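Local coordinates for putative efflux transporter (Bacteroides eggerthii, PDB 4L8J), which is probably the periplasmic adaptor (membrane-fusion) subunit of an HlyD-type efflux pump, linking an inner-membrane transporter to an outer-membrane channel, at residues L260-G265 against T272-V277; A79-A84 against S117-S122. One frame throughout, in Å; residues are numbered along the deposited sequence.

Overall arrangement
From the N terminus, the chain contributes strands 8-17 and 20-29 and enters the barrel-sandwich region, from which helices 68-95 and 102-127 project. Interaction 2 pairs these helices by residues 79-84 and 117-122, closing a loop of 32 residues that is largely helical. The chain then returns through the barrel-sandwich strands, completes the six-stranded barrel that strand 20-29 began and reaches interaction 1, where 260-265 meets 272-277 across only six intervening residues. The two loops follow one another in series, neither nesting nor crossing. Their centres lie about 87 Å apart on opposite sides of the chain's centre: one contact fastens a helical arm, the other a small β-structure at the subunit interface.

Interaction 1 (L260-G265 against T272-V277); sequences LSAVFG and TYVWIV
Phe-264 and Tyr-273 face each other in a short antiparallel β-hairpin in the C-terminal part of the chain. They form a hydrogen-bonded pair: Phe-264 N donates to Tyr-273 O (2.9 Å), and Tyr-273 N returns the bond to Phe-264 O (2.8 Å). Further along, a water takes over, giving a hydrogen to Ala-262 O and accepting one from Trp-275 N, so the separating backbones stay linked.

The aromatic contacts lie on the face carrying Phe-264 and Tyr-273. Phe-264 adopts the crowded position, CG between its own N and carbonyl carbon (chi1 57°), which swings the ring over the partner strand. Tyr-273 CB sits over one ring face in a CH-π contact, 3.9 Å from the Phe-264 centroid. The far end of the phenyl then lies over the indole of Trp-275, the planes 35° apart and Phe-264 CE1 3.4 Å from Trp-275 CD1. Trp-275 NE1 bonds to Val-315 O of the second subunit, fixing the indole across the dimer interface. With an alanine here, the Phe-264 ring would probably be freed to turn, and Val-315 O of the second subunit would lose its N-H partner.

Aliphatic packing completes the contact: Val-263 CG1 rests 3.8 Å from Thr-272 CB, while Val-263 CG2 meets Val-274 CG1 at 4.0 Å.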
ATOM      1  N   LEU A 260      -2.046 -12.761 -10.194  1.00 32.07           N
ATOM      2  CA  LEU A 260      -3.362 -12.375 -10.708  1.00 31.55           C
ATOM      3  C   LEU A 260      -3.833 -13.397 -11.762  1.00 33.87           C
ATOM      4  O   LEU A 260      -5.006 -13.772 -11.765  1.00 33.32           O
ATOM      5  CB  LEU A 260      -3.290 -10.955 -11.316  1.00 31.75           C
ATOM      6  CG  LEU A 260      -4.446 -10.486 -12.184  1.00 37.81           C
ATOM      7  CD1 LEU A 260      -5.703 -10.338 -11.366  1.00 39.12           C
ATOM      8  CD2 LEU A 260      -4.112  -9.176 -12.892  1.00 42.47           C
ATOM      9  N   SER A 261      -2.904 -13.878 -12.618  1.00 30.12           N
ATOM     10  CA  SER A 261      -3.219 -14.818 -13.705  1.00 29.27           C
ATOM     11  C   SER A 261      -3.766 -16.185 -13.188  1.00 32.81           C
ATOM     12  O   SER A 261      -4.269 -16.979 -13.976  1.00 31.04           O
ATOM     13  CB  SER A 261      -1.995 -15.011 -14.593  1.00 30.34           C
ATOM     14  OG  SER A 261      -0.972 -15.715 -13.909  1.00 33.19           O
ATOM     15  N   ALA A 262      -3.683 -16.450 -11.879  1.00 30.19           N
ATOM     16  CA  ALA A 262      -4.222 -17.683 -11.288  1.00 29.85           C
ATOM     17  C   ALA A 262      -5.729 -17.582 -11.022  1.00 32.25           C
ATOM     18  O   ALA A 262      -6.401 -18.611 -10.948  1.00 28.92           O
ATOM     19  CB  ALA A 262      -3.503 -17.996  -9.973  1.00 29.98           C
ATOM     20  N   VAL A 263      -6.246 -16.351 -10.848  1.00 29.30           N
ATOM     21  CA  VAL A 263      -7.612 -16.131 -10.426  1.00 29.64           C
ATOM     22  C   VAL A 263      -8.564 -15.918 -11.623  1.00 33.69           C
ATOM     23  O   VAL A 263      -8.246 -15.208 -12.583  1.00 32.38           O
ATOM     24  CB  VAL A 263      -7.677 -14.956  -9.392  1.00 34.22           C
ATOM     25  CG1 VAL A 263      -9.107 -14.668  -8.936  1.00 33.99           C
ATOM     26  CG2 VAL A 263      -6.786 -15.239  -8.177  1.00 33.41           C
ATOM     27  N   PHE A 264      -9.744 -16.559 -11.540  1.00 31.32           N
ATOM     28  CA  PHE A 264     -10.778 -16.464 -12.565  1.00 31.78           C
ATOM     29  C   PHE A 264     -12.176 -16.434 -11.917  1.00 37.40           C
ATOM     30  O   PHE A 264     -12.334 -16.748 -10.725  1.00 35.61           O
ATOM     31  CB  PHE A 264     -10.643 -17.620 -13.587  1.00 32.61           C
ATOM     32  CG  PHE A 264     -10.688 -19.015 -13.014  1.00 33.65           C
ATOM     33  CD1 PHE A 264      -9.519 -19.658 -12.614  1.00 36.11           C
ATOM     34  CD2 PHE A 264     -11.893 -19.696 -12.898  1.00 34.79           C
ATOM     35  CE1 PHE A 264      -9.562 -20.957 -12.096  1.00 36.28           C
ATOM     36  CE2 PHE A 264     -11.928 -21.003 -12.405  1.00 36.94           C
ATOM     37  CZ  PHE A 264     -10.761 -21.621 -12.002  1.00 34.15           C
ATOM     38  N   GLY A 265     -13.165 -16.030 -12.712  1.00 36.74           N
ATOM     39  CA  GLY A 265     -14.551 -15.937 -12.275  1.00 37.87           C
ATOM     40  C   GLY A 265     -15.428 -17.087 -12.742  1.00 44.58           C
ATOM     41  O   GLY A 265     -14.942 -18.142 -13.152  1.00 43.21           O
ATOM     42  N   THR A 272     -14.703 -15.752  -6.975  1.00 35.74           N
ATOM     43  CA  THR A 272     -13.359 -15.889  -7.553  1.00 32.81           C
ATOM     44  C   THR A 272     -12.817 -17.260  -7.218  1.00 33.07           C
ATOM     45  O   THR A 272     -13.034 -17.767  -6.126  1.00 31.36           O
ATOM     46  CB  THR A 272     -12.434 -14.766  -7.096  1.00 37.18           C
ATOM     47  OG1 THR A 272     -12.416 -14.715  -5.663  1.00 32.77           O
ATOM     48  CG2 THR A 272     -12.830 -13.413  -7.704  1.00 37.88           C
ATOM     49  N   TYR A 273     -12.104 -17.850  -8.175  1.00 30.51           N
ATOM     50  CA  TYR A 273     -11.543 -19.191  -8.071  1.00 30.09           C
ATOM     51  C   TYR A 273     -10.110 -19.257  -8.530  1.00 31.09           C
ATOM     52  O   TYR A 273      -9.632 -18.376  -9.241  1.00 29.44           O
ATOM     53  CB  TYR A 273     -12.372 -20.178  -8.952  1.00 30.95           C
ATOM     54  CG  TYR A 273     -13.853 -20.177  -8.653  1.00 33.92           C
ATOM     55  CD1 TYR A 273     -14.390 -21.013  -7.676  1.00 35.26           C
ATOM     56  CD2 TYR A 273     -14.719 -19.315  -9.324  1.00 35.38           C
ATOM     57  CE1 TYR A 273     -15.750 -20.984  -7.366  1.00 34.41           C
ATOM     58  CE2 TYR A 273     -16.078 -19.276  -9.020  1.00 36.88           C
ATOM     59  CZ  TYR A 273     -16.595 -20.133  -8.061  1.00 43.34           C
ATOM     60  OH  TYR A 273     -17.940 -20.097  -7.776  1.00 44.76           O
ATOM     61  N   VAL A 274      -9.461 -20.375  -8.172  1.00 28.11           N
ATOM     62  CA  VAL A 274      -8.158 -20.830  -8.651  1.00 28.42           C
ATOM     63  C   VAL A 274      -8.277 -22.325  -8.999  1.00 30.92           C
ATOM     64  O   VAL A 274      -9.194 -23.005  -8.518  1.00 29.55           O
ATOM     65  CB  VAL A 274      -6.967 -20.609  -7.657  1.00 31.32           C
ATOM     66  CG1 VAL A 274      -6.708 -19.129  -7.385  1.00 29.87           C
ATOM     67  CG2 VAL A 274      -7.158 -21.414  -6.369  1.00 31.29           C
ATOM     68  N   TRP A 275      -7.290 -22.841  -9.732  1.00 29.35           N
ATOM     69  CA  TRP A 275      -7.142 -24.280  -9.967  1.00 29.02           C
ATOM     70  C   TRP A 275      -6.060 -24.756  -9.031  1.00 31.10           C
ATOM     71  O   TRP A 275      -4.928 -24.285  -9.142  1.00 27.50           O
ATOM     72  CB  TRP A 275      -6.756 -24.607 -11.426  1.00 28.03           C
ATOM     73  CG  TRP A 275      -7.809 -24.385 -12.466  1.00 29.84           C
ATOM     74  CD1 TRP A 275      -7.757 -23.504 -13.511  1.00 32.77           C
ATOM     75  CD2 TRP A 275      -9.040 -25.108 -12.607  1.00 29.68           C
ATOM     76  NE1 TRP A 275      -8.881 -23.631 -14.294  1.00 32.39           N
ATOM     77  CE2 TRP A 275      -9.694 -24.600 -13.754  1.00 34.04           C
ATOM     78  CE3 TRP A 275      -9.639 -26.167 -11.893  1.00 30.58           C
ATOM     79  CZ2 TRP A 275     -10.933 -25.100 -14.194  1.00 32.99           C
ATOM     80  CZ3 TRP A 275     -10.859 -26.660 -12.328  1.00 32.35           C
ATOM     81  CH2 TRP A 275     -11.511 -26.103 -13.446  1.00 32.95           C
ATOM     82  N   ILE A 276      -6.397 -25.641  -8.097  1.00 30.60           N
ATOM     83  CA  ILE A 276      -5.449 -26.282  -7.196  1.00 29.67           C
ATOM     84  C   ILE A 276      -4.896 -27.531  -7.910  1.00 36.07           C
ATOM     85  O   ILE A 276      -5.673 -28.338  -8.419  1.00 35.16           O
ATOM     86  CB  ILE A 276      -6.110 -26.632  -5.815  1.00 32.80           C
ATOM     87  CG1 ILE A 276      -6.338 -25.361  -4.953  1.00 32.52           C
ATOM     88  CG2 ILE A 276      -5.265 -27.702  -4.993  1.00 32.86           C
ATOM     89  CD1 ILE A 276      -5.061 -24.740  -4.403  1.00 33.57           C
ATOM     90  N   VAL A 277      -3.573 -27.693  -7.915  1.00 33.89           N
ATOM     91  CA  VAL A 277      -2.896 -28.843  -8.501  1.00 33.93           C
ATOM     92  C   VAL A 277      -2.555 -29.829  -7.385  1.00 38.28           C
ATOM     93  O   VAL A 277      -1.745 -29.521  -6.518  1.00 35.43           O
ATOM     94  CB  VAL A 277      -1.630 -28.433  -9.282  1.00 36.56           C
ATOM     95  CG1 VAL A 277      -0.941 -29.658  -9.895  1.00 36.82           C
ATOM     96  CG2 VAL A 277      -1.967 -27.407 -10.351  1.00 36.23           C
TER
HETATM   97  O   HOH W   1      -5.600 -21.062 -11.139  1.00 27.22           O

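Interaction 2 (A79-A84 against S117-S122); sequences AAYETA and SAYELS
Tyr-81 and Tyr-119 both hold CG anti to the backbone N (chi1 170° and -173°), and on CB atoms that already point across the gap this places the two rings between the arms of an antiparallel α-helical hairpin. This hairpin, made of helices 68-95 and 102-127, projects from the barrel-sandwich region. In relatives of the HlyD family such an arm reaches toward the outer-membrane channel, and the same role is likely here.

The second torsions differ. The Tyr-81 ring stands nearly upright about its CB-CG bond, whereas the Tyr-119 ring is rotated well short of that, which carries CD2 forward into its neighbour. That one atom does most of the touching: Tyr-119 CD2 lies 3.6 Å from Tyr-81 CG and 3.7 Å from Tyr-81 CB. The rings approach obliquely, planes 34° apart and centroids 5.4 Å from each other, while the side chains cross at about a right angle. The helices come close at this point, with Tyr-81 CA 6.5 Å from Tyr-119 CA.

The contact illustrates how an apolar touch can be flanked by polar ends paired with other residues of the same two helices. The hydroxyl of Tyr-81 hydrogen-bonds to that of Tyr-112 on helix 102-127, and the hydroxyl of Tyr-119 to that of Tyr-74 on helix 68-95. Each phenol thus reaches across the hairpin to the other helix, and its bond probably limits how far its ring can swing. A bound glycerol, probably from the crystallisation liquor, lies about 4 Å from the side chain of Tyr-119, at this partly exposed surface. From their shared meeting point the phenols diverge until Tyr-81 OH and Tyr-119 OH stand 8.2 Å apart.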
ATOM      1  N   ALA A  79      48.649 -56.947  46.896  1.00 47.57           N
ATOM      2  CA  ALA A  79      49.110 -57.628  48.104  1.00 47.51           C
ATOM      3  C   ALA A  79      49.967 -56.666  48.969  1.00 51.28           C
ATOM      4  O   ALA A  79      49.675 -56.516  50.154  1.00 52.33           O
ATOM      5  CB  ALA A  79      49.897 -58.876  47.738  1.00 49.25           C
ATOM      6  N   ALA A  80      50.948 -55.957  48.357  1.00 45.88           N
ATOM      7  CA  ALA A  80      51.809 -54.995  49.065  1.00 45.45           C
ATOM      8  C   ALA A  80      50.982 -53.866  49.708  1.00 47.75           C
ATOM      9  O   ALA A  80      51.269 -53.480  50.835  1.00 47.45           O
ATOM     10  CB  ALA A  80      52.861 -54.422  48.130  1.00 45.59           C
ATOM     11  N   TYR A  81      49.919 -53.397  49.029  1.00 45.09           N
ATOM     12  CA  TYR A  81      49.025 -52.366  49.558  1.00 43.53           C
ATOM     13  C   TYR A  81      48.249 -52.901  50.741  1.00 45.41           C
ATOM     14  O   TYR A  81      48.144 -52.212  51.740  1.00 44.64           O
ATOM     15  CB  TYR A  81      48.048 -51.839  48.480  1.00 44.79           C
ATOM     16  CG  TYR A  81      46.967 -50.953  49.055  1.00 46.76           C
ATOM     17  CD1 TYR A  81      47.222 -49.618  49.360  1.00 47.36           C
ATOM     18  CD2 TYR A  81      45.708 -51.462  49.362  1.00 48.68           C
ATOM     19  CE1 TYR A  81      46.251 -48.809  49.944  1.00 46.65           C
ATOM     20  CE2 TYR A  81      44.726 -50.662  49.945  1.00 49.75           C
ATOM     21  CZ  TYR A  81      45.003 -49.333  50.233  1.00 58.03           C
ATOM     22  OH  TYR A  81      44.038 -48.530  50.788  1.00 64.34           O
ATOM     23  N   GLU A  82      47.674 -54.108  50.621  1.00 43.57           N
ATOM     24  CA  GLU A  82      46.888 -54.727  51.686  1.00 43.70           C
ATOM     25  C   GLU A  82      47.717 -54.958  52.957  1.00 48.16           C
ATOM     26  O   GLU A  82      47.196 -54.721  54.052  1.00 47.59           O
ATOM     27  CB  GLU A  82      46.278 -56.036  51.205  1.00 46.27           C
ATOM     28  CG  GLU A  82      45.083 -55.784  50.302  1.00 55.27           C
ATOM     29  CD  GLU A  82      44.561 -56.986  49.546  1.00 71.07           C
ATOM     30  OE1 GLU A  82      45.024 -58.120  49.811  1.00 59.69           O
ATOM     31  OE2 GLU A  82      43.670 -56.785  48.689  1.00 65.37           O
ATOM     32  N   THR A  83      48.993 -55.401  52.818  1.00 44.13           N
ATOM     33  CA  THR A  83      49.908 -55.597  53.958  1.00 43.31           C
ATOM     34  C   THR A  83      50.253 -54.234  54.581  1.00 45.88           C
ATOM     35  O   THR A  83      50.223 -54.111  55.805  1.00 46.74           O
ATOM     36  CB  THR A  83      51.194 -56.343  53.527  1.00 49.77           C
ATOM     37  OG1 THR A  83      50.849 -57.590  52.950  1.00 49.58           O
ATOM     38  CG2 THR A  83      52.159 -56.589  54.690  1.00 48.64           C
ATOM     39  N   ALA A  84      50.580 -53.214  53.758  1.00 41.14           N
ATOM     40  CA  ALA A  84      50.927 -51.883  54.291  1.00 39.74           C
ATOM     41  C   ALA A  84      49.737 -51.245  54.992  1.00 44.68           C
ATOM     42  O   ALA A  84      49.917 -50.627  56.038  1.00 45.21           O
ATOM     43  CB  ALA A  84      51.432 -50.971  53.186  1.00 39.53           C
ATOM     44  N   SER A 117      50.312 -45.475  46.201  1.00 37.24           N
ATOM     45  CA  SER A 117      50.665 -44.867  44.914  1.00 36.27           C
ATOM     46  C   SER A 117      51.008 -45.938  43.849  1.00 40.90           C
ATOM     47  O   SER A 117      50.535 -45.828  42.718  1.00 42.50           O
ATOM     48  CB  SER A 117      51.820 -43.890  45.084  1.00 37.89           C
ATOM     49  OG  SER A 117      51.374 -42.741  45.785  1.00 46.02           O
ATOM     50  N   ALA A 118      51.748 -46.994  44.234  1.00 37.17           N
ATOM     51  CA  ALA A 118      52.112 -48.112  43.352  1.00 37.37           C
ATOM     52  C   ALA A 118      50.860 -48.875  42.901  1.00 43.36           C
ATOM     53  O   ALA A 118      50.730 -49.175  41.709  1.00 42.82           O
ATOM     54  CB  ALA A 118      53.087 -49.052  44.050  1.00 37.87           C
ATOM     55  N   TYR A 119      49.917 -49.141  43.843  1.00 40.66           N
ATOM     56  CA  TYR A 119      48.658 -49.845  43.547  1.00 39.62           C
ATOM     57  C   TYR A 119      47.715 -48.971  42.665  1.00 41.49           C
ATOM     58  O   TYR A 119      47.032 -49.511  41.795  1.00 42.15           O
ATOM     59  CB  TYR A 119      47.972 -50.280  44.848  1.00 40.15           C
ATOM     60  CG  TYR A 119      46.746 -51.167  44.704  1.00 44.73           C
ATOM     61  CD1 TYR A 119      46.644 -52.097  43.670  1.00 47.43           C
ATOM     62  CD2 TYR A 119      45.728 -51.134  45.650  1.00 46.72           C
ATOM     63  CE1 TYR A 119      45.527 -52.928  43.551  1.00 50.08           C
ATOM     64  CE2 TYR A 119      44.629 -51.984  45.563  1.00 48.62           C
ATOM     65  CZ  TYR A 119      44.524 -52.871  44.506  1.00 56.81           C
ATOM     66  OH  TYR A 119      43.426 -53.693  44.443  1.00 57.92           O
ATOM     67  N   GLU A 120      47.703 -47.647  42.859  1.00 37.78           N
ATOM     68  CA  GLU A 120      46.877 -46.751  42.042  1.00 37.46           C
ATOM     69  C   GLU A 120      47.344 -46.771  40.583  1.00 42.43           C
ATOM     70  O   GLU A 120      46.516 -46.814  39.677  1.00 42.20           O
ATOM     71  CB  GLU A 120      46.905 -45.322  42.588  1.00 38.18           C
ATOM     72  CG  GLU A 120      46.111 -45.155  43.873  1.00 53.80           C
ATOM     73  CD  GLU A 120      46.243 -43.820  44.583  1.00 69.66           C
ATOM     74  OE1 GLU A 120      47.265 -43.121  44.385  1.00 54.00           O
ATOM     75  OE2 GLU A 120      45.327 -43.493  45.369  1.00 64.15           O
ATOM     76  N   LEU A 121      48.667 -46.750  40.367  1.00 39.71           N
ATOM     77  CA  LEU A 121      49.289 -46.791  39.044  1.00 40.64           C
ATOM     78  C   LEU A 121      48.977 -48.130  38.355  1.00 43.70           C
ATOM     79  O   LEU A 121      48.590 -48.107  37.187  1.00 43.55           O
ATOM     80  CB  LEU A 121      50.820 -46.569  39.166  1.00 41.87           C
ATOM     81  CG  LEU A 121      51.653 -46.739  37.883  1.00 48.39           C
ATOM     82  CD1 LEU A 121      51.351 -45.639  36.865  1.00 47.79           C
ATOM     83  CD2 LEU A 121      53.133 -46.757  38.209  1.00 53.68           C
ATOM     84  N   SER A 122      49.122 -49.283  39.079  1.00 38.97           N
ATOM     85  CA  SER A 122      48.838 -50.591  38.490  0.50 39.34           C
ATOM     86  C   SER A 122      47.324 -50.756  38.210  1.00 43.69           C
ATOM     87  O   SER A 122      46.970 -51.443  37.253  1.00 44.02           O
ATOM     88  CB  SER A 122      49.391 -51.730  39.350  0.50 42.63           C
ATOM     89  OG  SER A 122      48.628 -52.034  40.507  0.50 50.64           O
TER